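Local coordinates for protein putative acetyltransferase (Streptococcus mutans, PDB 4E2A) that probably transfers an acyl group, such as acetyl, to an as yet unidentified acceptor, as a member of the GNAT acetyltransferase family, at residues L109-G114 / E148-R153; L142-F147 / A178-E183; L164-W167 / K172-L175. One frame throughout, in Å; residues are numbered along the deposited sequence.

Interaction 1 of 3, residues L109-G114 / E148-R153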
loop_
_atom_site.group_PDB
_atom_site.type_symbol
_atom_site.label_atom_id
_atom_site.label_comp_id
_atom_site.label_asym_id
_atom_site.label_seq_id
_atom_site.Cartn_x
_atom_site.Cartn_y
_atom_site.Cartn_z
ATOM N N LEU B 109 2.420 -8.362 -19.756
ATOM C CA LEU B 109 1.823 -7.055 -19.640
ATOM C C LEU B 109 0.459 -7.226 -18.973
ATOM O O LEU B 109 -0.332 -8.050 -19.416
ATOM C CB LEU B 109 1.654 -6.418 -21.037
ATOM C CG LEU B 109 0.628 -5.277 -21.099
ATOM C CD1 LEU B 109 1.117 -4.058 -20.312
ATOM C CD2 LEU B 109 0.212 -4.910 -22.563
ATOM N N LYS B 110 0.191 -6.494 -17.888
ATOM C CA LYS B 110 -1.179 -6.530 -17.346
ATOM C C LYS B 110 -1.823 -5.156 -17.374
ATOM O O LYS B 110 -1.236 -4.170 -16.894
ATOM C CB LYS B 110 -1.240 -7.147 -15.934
ATOM C CG LYS B 110 -2.651 -7.214 -15.319
ATOM C CD LYS B 110 -2.615 -7.824 -13.903
ATOM C CE LYS B 110 -4.035 -8.133 -13.391
ATOM N NZ LYS B 110 -4.701 -6.986 -12.681
ATOM N N VAL B 111 -3.026 -5.086 -17.946
ATOM C CA VAL B 111 -3.779 -3.822 -17.987
ATOM C C VAL B 111 -5.153 -3.930 -17.302
ATOM O O VAL B 111 -5.747 -4.989 -17.287
ATOM C CB VAL B 111 -3.913 -3.272 -19.436
ATOM C CG1 VAL B 111 -2.524 -2.828 -19.950
ATOM C CG2 VAL B 111 -4.518 -4.314 -20.345
ATOM N N ASN B 112 -5.631 -2.837 -16.707
ATOM C CA ASN B 112 -6.900 -2.845 -15.992
ATOM C C ASN B 112 -7.809 -1.683 -16.375
ATOM O O ASN B 112 -7.338 -0.610 -16.758
ATOM C CB ASN B 112 -6.699 -2.758 -14.473
ATOM C CG ASN B 112 -5.665 -3.723 -13.940
ATOM O OD1 ASN B 112 -4.812 -3.334 -13.141
ATOM N ND2 ASN B 112 -5.755 -4.980 -14.332
ATOM N N TRP B 113 -9.114 -1.898 -16.243
ATOM C CA TRP B 113 -10.081 -0.810 -16.294
ATOM C C TRP B 113 -11.288 -1.152 -15.403
ATOM O O TRP B 113 -11.329 -2.238 -14.819
ATOM C CB TRP B 113 -10.508 -0.523 -17.732
ATOM C CG TRP B 113 -11.224 -1.652 -18.404
ATOM C CD1 TRP B 113 -12.578 -1.831 -18.478
ATOM C CD2 TRP B 113 -10.633 -2.744 -19.119
ATOM N NE1 TRP B 113 -12.865 -2.976 -19.195
ATOM C CE2 TRP B 113 -11.687 -3.552 -19.602
ATOM C CE3 TRP B 113 -9.313 -3.126 -19.400
ATOM C CZ2 TRP B 113 -11.463 -4.723 -20.331
ATOM C CZ3 TRP B 113 -9.095 -4.285 -20.129
ATOM C CH2 TRP B 113 -10.165 -5.070 -20.586
ATOM N N GLY B 114 -12.255 -0.241 -15.294
ATOM C CA GLY B 114 -13.408 -0.463 -14.424
ATOM C C GLY B 114 -13.007 -0.665 -12.971
ATOM O O GLY B 114 -12.121 0.031 -12.449
ATOM N N GLU B 148 4.181 0.313 -26.089
ATOM C CA GLU B 148 3.456 0.928 -27.188
ATOM C C GLU B 148 2.169 0.172 -27.554
ATOM O O GLU B 148 1.159 0.787 -27.915
ATOM C CB GLU B 148 4.390 1.122 -28.397
ATOM C CG GLU B 148 5.608 1.960 -28.022
ATOM C CD GLU B 148 6.272 2.663 -29.199
ATOM O OE1 GLU B 148 5.984 2.282 -30.346
ATOM O OE2 GLU B 148 7.066 3.605 -28.957
ATOM N N PHE B 149 2.201 -1.156 -27.446
ATOM C CA PHE B 149 0.997 -1.962 -27.616
ATOM C C PHE B 149 -0.030 -1.617 -26.528
ATOM O O PHE B 149 -1.235 -1.525 -26.801
ATOM C CB PHE B 149 1.345 -3.464 -27.598
ATOM C CG PHE B 149 0.146 -4.381 -27.631
ATOM C CD1 PHE B 149 -0.363 -4.848 -28.849
ATOM C CD2 PHE B 149 -0.463 -4.804 -26.444
ATOM C CE1 PHE B 149 -1.478 -5.699 -28.890
ATOM C CE2 PHE B 149 -1.564 -5.664 -26.468
ATOM C CZ PHE B 149 -2.078 -6.113 -27.701
ATOM N N ALA B 150 0.443 -1.451 -25.292
ATOM C CA ALA B 150 -0.449 -1.070 -24.191
ATOM C C ALA B 150 -1.150 0.262 -24.447
ATOM O O ALA B 150 -2.356 0.373 -24.199
ATOM C CB ALA B 150 0.298 -1.020 -22.848
ATOM N N LEU B 151 -0.407 1.260 -24.931
ATOM C CA LEU B 151 -0.988 2.576 -25.273
ATOM C C LEU B 151 -2.021 2.496 -26.397
ATOM O O LEU B 151 -3.031 3.219 -26.388
ATOM C CB LEU B 151 0.106 3.566 -25.683
ATOM C CG LEU B 151 1.167 3.850 -24.624
ATOM C CD1 LEU B 151 2.205 4.815 -25.168
ATOM C CD2 LEU B 151 0.514 4.389 -23.340
ATOM N N GLU B 152 -1.768 1.636 -27.380
ATOM C CA GLU B 152 -2.740 1.445 -28.457
ATOM C C GLU B 152 -4.014 0.728 -27.968
ATOM O O GLU B 152 -5.126 1.103 -28.342
ATOM C CB GLU B 152 -2.108 0.732 -29.652
ATOM C CG GLU B 152 -3.058 0.567 -30.823
ATOM C CD GLU B 152 -3.667 1.886 -31.306
ATOM O OE1 GLU B 152 -3.057 2.960 -31.095
ATOM O OE2 GLU B 152 -4.765 1.840 -31.910
ATOM N N ARG B 153 -3.863 -0.277 -27.104
ATOM C CA ARG B 153 -5.037 -0.881 -26.476
ATOM C C ARG B 153 -5.872 0.169 -25.747
ATOM O O ARG B 153 -7.108 0.177 -25.816
ATOM C CB ARG B 153 -4.642 -2.011 -25.509
ATOM C CG ARG B 153 -4.187 -3.280 -26.200
ATOM C CD ARG B 153 -5.268 -3.835 -27.120
ATOM N NE ARG B 153 -6.484 -4.223 -26.398
ATOM C CZ ARG B 153 -7.574 -4.713 -26.993
ATOM N NH1 ARG B 153 -7.606 -4.861 -28.317
ATOM N NH2 ARG B 153 -8.639 -5.050 -26.270
#
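Strand 109-113 and helix 148-153 run nearly parallel, Leu109 and Val111 facing Ala150 and Phe149, with N-to-C directions 21° apart and segment axes 10.0 Å apart at closest approach. The register is set where Val111 CA lies 7.6 Å from Ala150 CA, a short separation consistent with the small side chain of Ala150. Leu109 carries most of the contact. Its CG lies anti to the backbone N (chi1 160°), which sends both terminal methyls toward the helix: CD2 reaches Ala150 CB at 3.9 Å and CD1 meets that same CB at 4.0 Å. The CD2 branch also meets the Phe149 ring at its edge, in the ring plane, 3.9 Å from Phe149 CD2. Val111 adds a looser touch, with CG1 4.4 Å from Ala150 CB, so that the alanine methyl is met from two successive inward-facing strand positions. Tyr97 of the adjacent strand 94-101 packs edge-to-face with Phe149, and together these contacts place the helix on one face of the central GNAT sheet. The closest approaches between the two segments are all between side-chain carbons, which implies a contact held by shape and the exclusion of water, with little directional restraint.

Interaction 2 of 3, residues L142-F147 / A178-E183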
loop_
_atom_site.group_PDB
_atom_site.type_symbol
_atom_site.label_atom_id
_atom_site.label_comp_id
_atom_site.label_asym_id
_atom_site.label_seq_id
_atom_site.Cartn_x
_atom_site.Cartn_y
_atom_site.Cartn_z
ATOM N N LEU B 142 11.940 -5.113 -26.915
ATOM C CA LEU B 142 10.635 -5.725 -26.664
ATOM C C LEU B 142 9.824 -4.933 -25.632
ATOM O O LEU B 142 8.603 -4.888 -25.709
ATOM C CB LEU B 142 10.777 -7.171 -26.232
ATOM C CG LEU B 142 11.444 -8.127 -27.228
ATOM C CD1 LEU B 142 11.684 -9.455 -26.540
ATOM C CD2 LEU B 142 10.621 -8.316 -28.514
ATOM N N GLY B 143 10.498 -4.301 -24.675
ATOM C CA GLY B 143 9.789 -3.524 -23.656
ATOM C C GLY B 143 9.024 -2.346 -24.267
ATOM O O GLY B 143 7.839 -2.114 -23.995
ATOM N N LYS B 144 9.725 -1.589 -25.096
ATOM C CA LYS B 144 9.135 -0.474 -25.815
ATOM C C LYS B 144 7.959 -0.950 -26.651
ATOM O O LYS B 144 6.892 -0.337 -26.647
ATOM C CB LYS B 144 10.185 0.192 -26.707
ATOM C CG LYS B 144 9.643 1.255 -27.615
ATOM C CD LYS B 144 10.758 2.051 -28.267
ATOM C CE LYS B 144 10.220 2.958 -29.367
ATOM N NZ LYS B 144 11.315 3.739 -30.021
ATOM N N GLN B 145 8.144 -2.057 -27.362
ATOM C CA GLN B 145 7.079 -2.568 -28.214
ATOM C C GLN B 145 5.845 -2.956 -27.394
ATOM O O GLN B 145 4.723 -2.694 -27.795
ATOM C CB GLN B 145 7.566 -3.774 -29.014
ATOM C CG GLN B 145 6.650 -4.172 -30.149
ATOM C CD GLN B 145 7.264 -5.240 -31.030
ATOM O OE1 GLN B 145 8.483 -5.454 -31.010
ATOM N NE2 GLN B 145 6.423 -5.929 -31.802
ATOM N N LEU B 146 6.055 -3.581 -26.241
ATOM C CA LEU B 146 4.926 -3.974 -25.395
ATOM C C LEU B 146 4.248 -2.735 -24.754
ATOM O O LEU B 146 3.034 -2.694 -24.649
ATOM C CB LEU B 146 5.358 -5.002 -24.352
ATOM C CG LEU B 146 4.302 -5.732 -23.510
ATOM C CD1 LEU B 146 3.139 -6.279 -24.324
ATOM C CD2 LEU B 146 4.974 -6.874 -22.699
ATOM N N PHE B 147 5.029 -1.730 -24.356
ATOM C CA PHE B 147 4.461 -0.498 -23.812
ATOM C C PHE B 147 3.652 0.244 -24.869
ATOM O O PHE B 147 2.550 0.718 -24.592
ATOM C CB PHE B 147 5.532 0.411 -23.203
ATOM C CG PHE B 147 4.970 1.609 -22.449
ATOM C CD1 PHE B 147 4.384 1.457 -21.195
ATOM C CD2 PHE B 147 5.049 2.883 -22.988
ATOM C CE1 PHE B 147 3.876 2.556 -20.497
ATOM C CE2 PHE B 147 4.552 3.996 -22.295
ATOM C CZ PHE B 147 3.970 3.835 -21.045
ATOM N N ALA B 178 7.265 10.846 -19.775
ATOM C CA ALA B 178 6.920 12.197 -20.191
ATOM C C ALA B 178 6.989 12.305 -21.721
ATOM O O ALA B 178 6.285 13.108 -22.327
ATOM C CB ALA B 178 7.836 13.217 -19.530
ATOM N N LYS B 179 7.804 11.466 -22.344
ATOM C CA LYS B 179 7.976 11.563 -23.794
ATOM C C LYS B 179 6.773 11.015 -24.543
ATOM O O LYS B 179 6.500 11.408 -25.692
ATOM C CB LYS B 179 9.264 10.881 -24.256
ATOM C CG LYS B 179 10.489 11.728 -24.021
ATOM C CD LYS B 179 11.706 11.141 -24.718
ATOM C CE LYS B 179 11.492 11.089 -26.227
ATOM N NZ LYS B 179 12.614 10.411 -26.925
ATOM N N TYR B 180 6.056 10.105 -23.892
ATOM C CA TYR B 180 4.821 9.576 -24.451
ATOM C C TYR B 180 3.629 10.462 -24.123
ATOM O O TYR B 180 2.504 10.169 -24.520
ATOM C CB TYR B 180 4.570 8.147 -23.962
ATOM C CG TYR B 180 5.433 7.118 -24.659
ATOM C CD1 TYR B 180 5.097 6.650 -25.925
ATOM C CD2 TYR B 180 6.592 6.636 -24.060
ATOM C CE1 TYR B 180 5.877 5.717 -26.569
ATOM C CE2 TYR B 180 7.384 5.701 -24.694
ATOM C CZ TYR B 180 7.019 5.245 -25.943
ATOM O OH TYR B 180 7.811 4.322 -26.572
ATOM N N GLY B 181 3.866 11.549 -23.400
ATOM C CA GLY B 181 2.785 12.461 -23.061
ATOM C C GLY B 181 2.132 12.256 -21.692
ATOM O O GLY B 181 1.040 12.781 -21.451
ATOM N N PHE B 182 2.774 11.501 -20.796
ATOM C CA PHE B 182 2.223 11.325 -19.445
ATOM C C PHE B 182 2.572 12.547 -18.579
ATOM O O PHE B 182 3.633 13.154 -18.756
ATOM C CB PHE B 182 2.737 10.038 -18.770
ATOM C CG PHE B 182 2.096 8.767 -19.284
ATOM C CD1 PHE B 182 2.519 8.181 -20.474
ATOM C CD2 PHE B 182 1.070 8.165 -18.581
ATOM C CE1 PHE B 182 1.916 6.993 -20.951
ATOM C CE2 PHE B 182 0.474 6.981 -19.039
ATOM C CZ PHE B 182 0.904 6.399 -20.230
ATOM N N GLU B 183 1.686 12.885 -17.642
ATOM C CA GLU B 183 1.859 14.037 -16.751
ATOM C C GLU B 183 1.371 13.677 -15.354
ATOM O O GLU B 183 0.401 12.933 -15.199
ATOM C CB GLU B 183 1.034 15.234 -17.233
ATOM C CG GLU B 183 1.179 15.602 -18.698
ATOM C CD GLU B 183 0.084 16.577 -19.157
ATOM O OE1 GLU B 183 -0.798 16.931 -18.333
ATOM O OE2 GLU B 183 0.101 16.988 -20.340
#
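The ring of Phe147 presents its edge to the face of Tyr180 in a T-shaped (edge-to-face) pair, with centroids 5.3 Å apart and planes at 67°. Phe147 CE2 stands above the Tyr180 ring, offset toward the rim, and comes to 3.8 Å from Tyr180 CD2. The two side chains enter from opposing backbones and slide past each other. On the helix, CG of Phe147 is anti to the backbone N (chi1 -172°), which carries the ring out to where its far end meets a second aromatic: Phe147 CZ lies 3.8 Å from Phe182 CE1, again near the plane of the Phe147 ring. Tyr180 and Phe182 thus both approach the rim of one phenyl group. What brings them there is the Schellman motif that ends helix 171-179: Gly181, at phi 96°, takes the positive-phi position, and the chain turns from the helix toward strand 183-192 with an aromatic before and after the glycine. Phe147 in turn rests on Leu164, Ile128 and Leu131 of the sheet, so this cluster joins helix 142-157, the helix end and the strands beneath. Toward solvent, the extended Lys144 side chain crosses Tyr180 at about a right angle, its CG, CD and CE passing the hydroxyl oxygen, the nearest being Lys144 CG at 3.7 Å from Tyr180 OH. That hydroxyl is hydrogen-bonded to the carboxylate oxygen OE2 of Glu148, one turn further along the helix from Lys144.

Interaction 3 of 3, residues L164-W167 / K172-L175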
loop_
_atom_site.group_PDB
_atom_site.type_symbol
_atom_site.label_atom_id
_atom_site.label_comp_id
_atom_site.label_asym_id
_atom_site.label_seq_id
_atom_site.Cartn_x
_atom_site.Cartn_y
_atom_site.Cartn_z
ATOM N N LEU B 164 -0.448 5.366 -14.958
ATOM C CA LEU B 164 0.427 4.419 -14.300
ATOM C C LEU B 164 1.085 5.104 -13.103
ATOM O O LEU B 164 1.043 6.322 -12.978
ATOM C CB LEU B 164 1.466 3.876 -15.289
ATOM C CG LEU B 164 2.250 4.896 -16.123
ATOM C CD1 LEU B 164 3.360 5.456 -15.278
ATOM C CD2 LEU B 164 2.834 4.223 -17.365
ATOM N N GLY B 165 1.658 4.310 -12.208
ATOM C CA GLY B 165 2.353 4.844 -11.056
ATOM C C GLY B 165 3.848 4.735 -11.237
ATOM O O GLY B 165 4.332 3.776 -11.821
ATOM N N VAL B 166 4.583 5.726 -10.739
ATOM C CA VAL B 166 6.036 5.690 -10.795
ATOM C C VAL B 166 6.611 6.219 -9.480
ATOM O O VAL B 166 6.074 7.154 -8.887
ATOM C CB VAL B 166 6.594 6.522 -11.984
ATOM C CG1 VAL B 166 6.240 7.997 -11.815
ATOM C CG2 VAL B 166 8.107 6.344 -12.108
ATOM N N TRP B 167 7.700 5.604 -9.034
ATOM C CA TRP B 167 8.367 5.980 -7.794
ATOM C C TRP B 167 8.962 7.385 -7.907
ATOM O O TRP B 167 9.686 7.682 -8.858
ATOM C CB TRP B 167 9.478 4.971 -7.495
ATOM C CG TRP B 167 10.168 5.190 -6.183
ATOM C CD1 TRP B 167 9.667 5.841 -5.086
ATOM C CD2 TRP B 167 11.493 4.773 -5.831
ATOM N NE1 TRP B 167 10.594 5.838 -4.073
ATOM C CE2 TRP B 167 11.734 5.197 -4.511
ATOM C CE3 TRP B 167 12.514 4.085 -6.510
ATOM C CZ2 TRP B 167 12.932 4.956 -3.849
ATOM C CZ3 TRP B 167 13.700 3.838 -5.858
ATOM C CH2 TRP B 167 13.903 4.271 -4.537
ATOM N N LYS B 172 14.590 8.397 -14.292
ATOM C CA LYS B 172 14.793 7.941 -15.661
ATOM C C LYS B 172 13.442 7.535 -16.245
ATOM O O LYS B 172 13.073 7.959 -17.350
ATOM C CB LYS B 172 15.785 6.782 -15.727
ATOM C CG LYS B 172 16.030 6.272 -17.136
ATOM C CD LYS B 172 16.743 4.929 -17.120
ATOM C CE LYS B 172 16.867 4.348 -18.523
ATOM N NZ LYS B 172 17.513 3.004 -18.513
ATOM N N ALA B 173 12.702 6.728 -15.485
ATOM C CA ALA B 173 11.377 6.292 -15.904
ATOM C C ALA B 173 10.450 7.488 -16.097
ATOM O O ALA B 173 9.664 7.524 -17.053
ATOM C CB ALA B 173 10.786 5.307 -14.888
ATOM N N GLN B 174 10.557 8.468 -15.222
ATOM C CA GLN B 174 9.738 9.642 -15.334
ATOM C C GLN B 174 9.911 10.290 -16.669
ATOM O O GLN B 174 8.962 10.607 -17.338
ATOM C CB GLN B 174 10.041 10.629 -14.215
ATOM C CG GLN B 174 9.470 10.238 -12.879
ATOM C CD GLN B 174 10.004 11.072 -11.756
ATOM O OE1 GLN B 174 10.385 12.188 -11.953
ATOM N NE2 GLN B 174 10.040 10.519 -10.577
ATOM N N LEU B 175 11.152 10.429 -17.068
ATOM C CA LEU B 175 11.527 11.119 -18.275
ATOM C C LEU B 175 11.018 10.403 -19.501
ATOM O O LEU B 175 10.533 10.990 -20.429
ATOM C CB LEU B 175 13.052 11.266 -18.291
ATOM C CG LEU B 175 13.641 12.285 -17.326
ATOM C CD1 LEU B 175 15.132 12.469 -17.519
ATOM C CD2 LEU B 175 12.937 13.610 -17.414
#
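Strand 161-167 and helix 171-179 form a strand-turn-helix unit in the C-terminal half of the GNAT fold, and Val166, Ala173 and Gln174 bring its two arms together. Only four residues separate the segments, and the nearest CA atoms, those of Val166 and Gln174, are 7.1 Å apart. Both methyls of Val166 face the helix. CG1 sits between the backbone N and the carbonyl carbon (chi1 63°), a placement that leaves CG2 anti to the N: CG2 meets Ala173 CB at 4.0 Å, and both branches touch Gln174 CG, Val166 CG1 at 4.1 Å. Valine and glutamine cross at about a right angle. The first bond of the Gln174 side chain does not point at the strand, but its chain, extended beyond CG (chi2 169°), brings the amide to the strand end. There NE2 donates a weak hydrogen bond to the backbone carbonyl of Trp167, with Gln174 NE2 3.3 Å from Trp167 O and an N-H...O angle of 143°. The same NE2 makes another weak bond, to the carbonyl O of Glu168, so one amide nitrogen weakly bridges the last carbonyl of the strand and the one that follows it. The Trp167 indole leads away from the helix; its NE1 is hydrogen-bonded to Asp197 OD1, and it packs on Gly193 of the second subunit. An apolar base of methyl and methylene groups therefore supports a pair of weak amide bonds, the one to Trp167 long and bent, that probably restrain the turn only modestly.

Overall arrangement
Interaction 1 is the most buried of the three and wholly apolar, whereas interactions 2 and 3 are partly buried, lie farther from the chain centre, and mix carbon contacts with polar groups at their margins. Helix 142-157 serves both interaction 1 and interaction 2, which touch directly: Leu109 packs on Leu146, and Leu151 lies against Tyr180 and Phe182. Helix 171-179 is common to interactions 2 and 3, joined through Leu164, whose CD2 meets Phe147 and Phe182. Interaction 3 is nested within the chain loop closed by interaction 2. Interactions 1 and 3 do not touch, their centres being about 16 Å apart, yet both reach the same sheet.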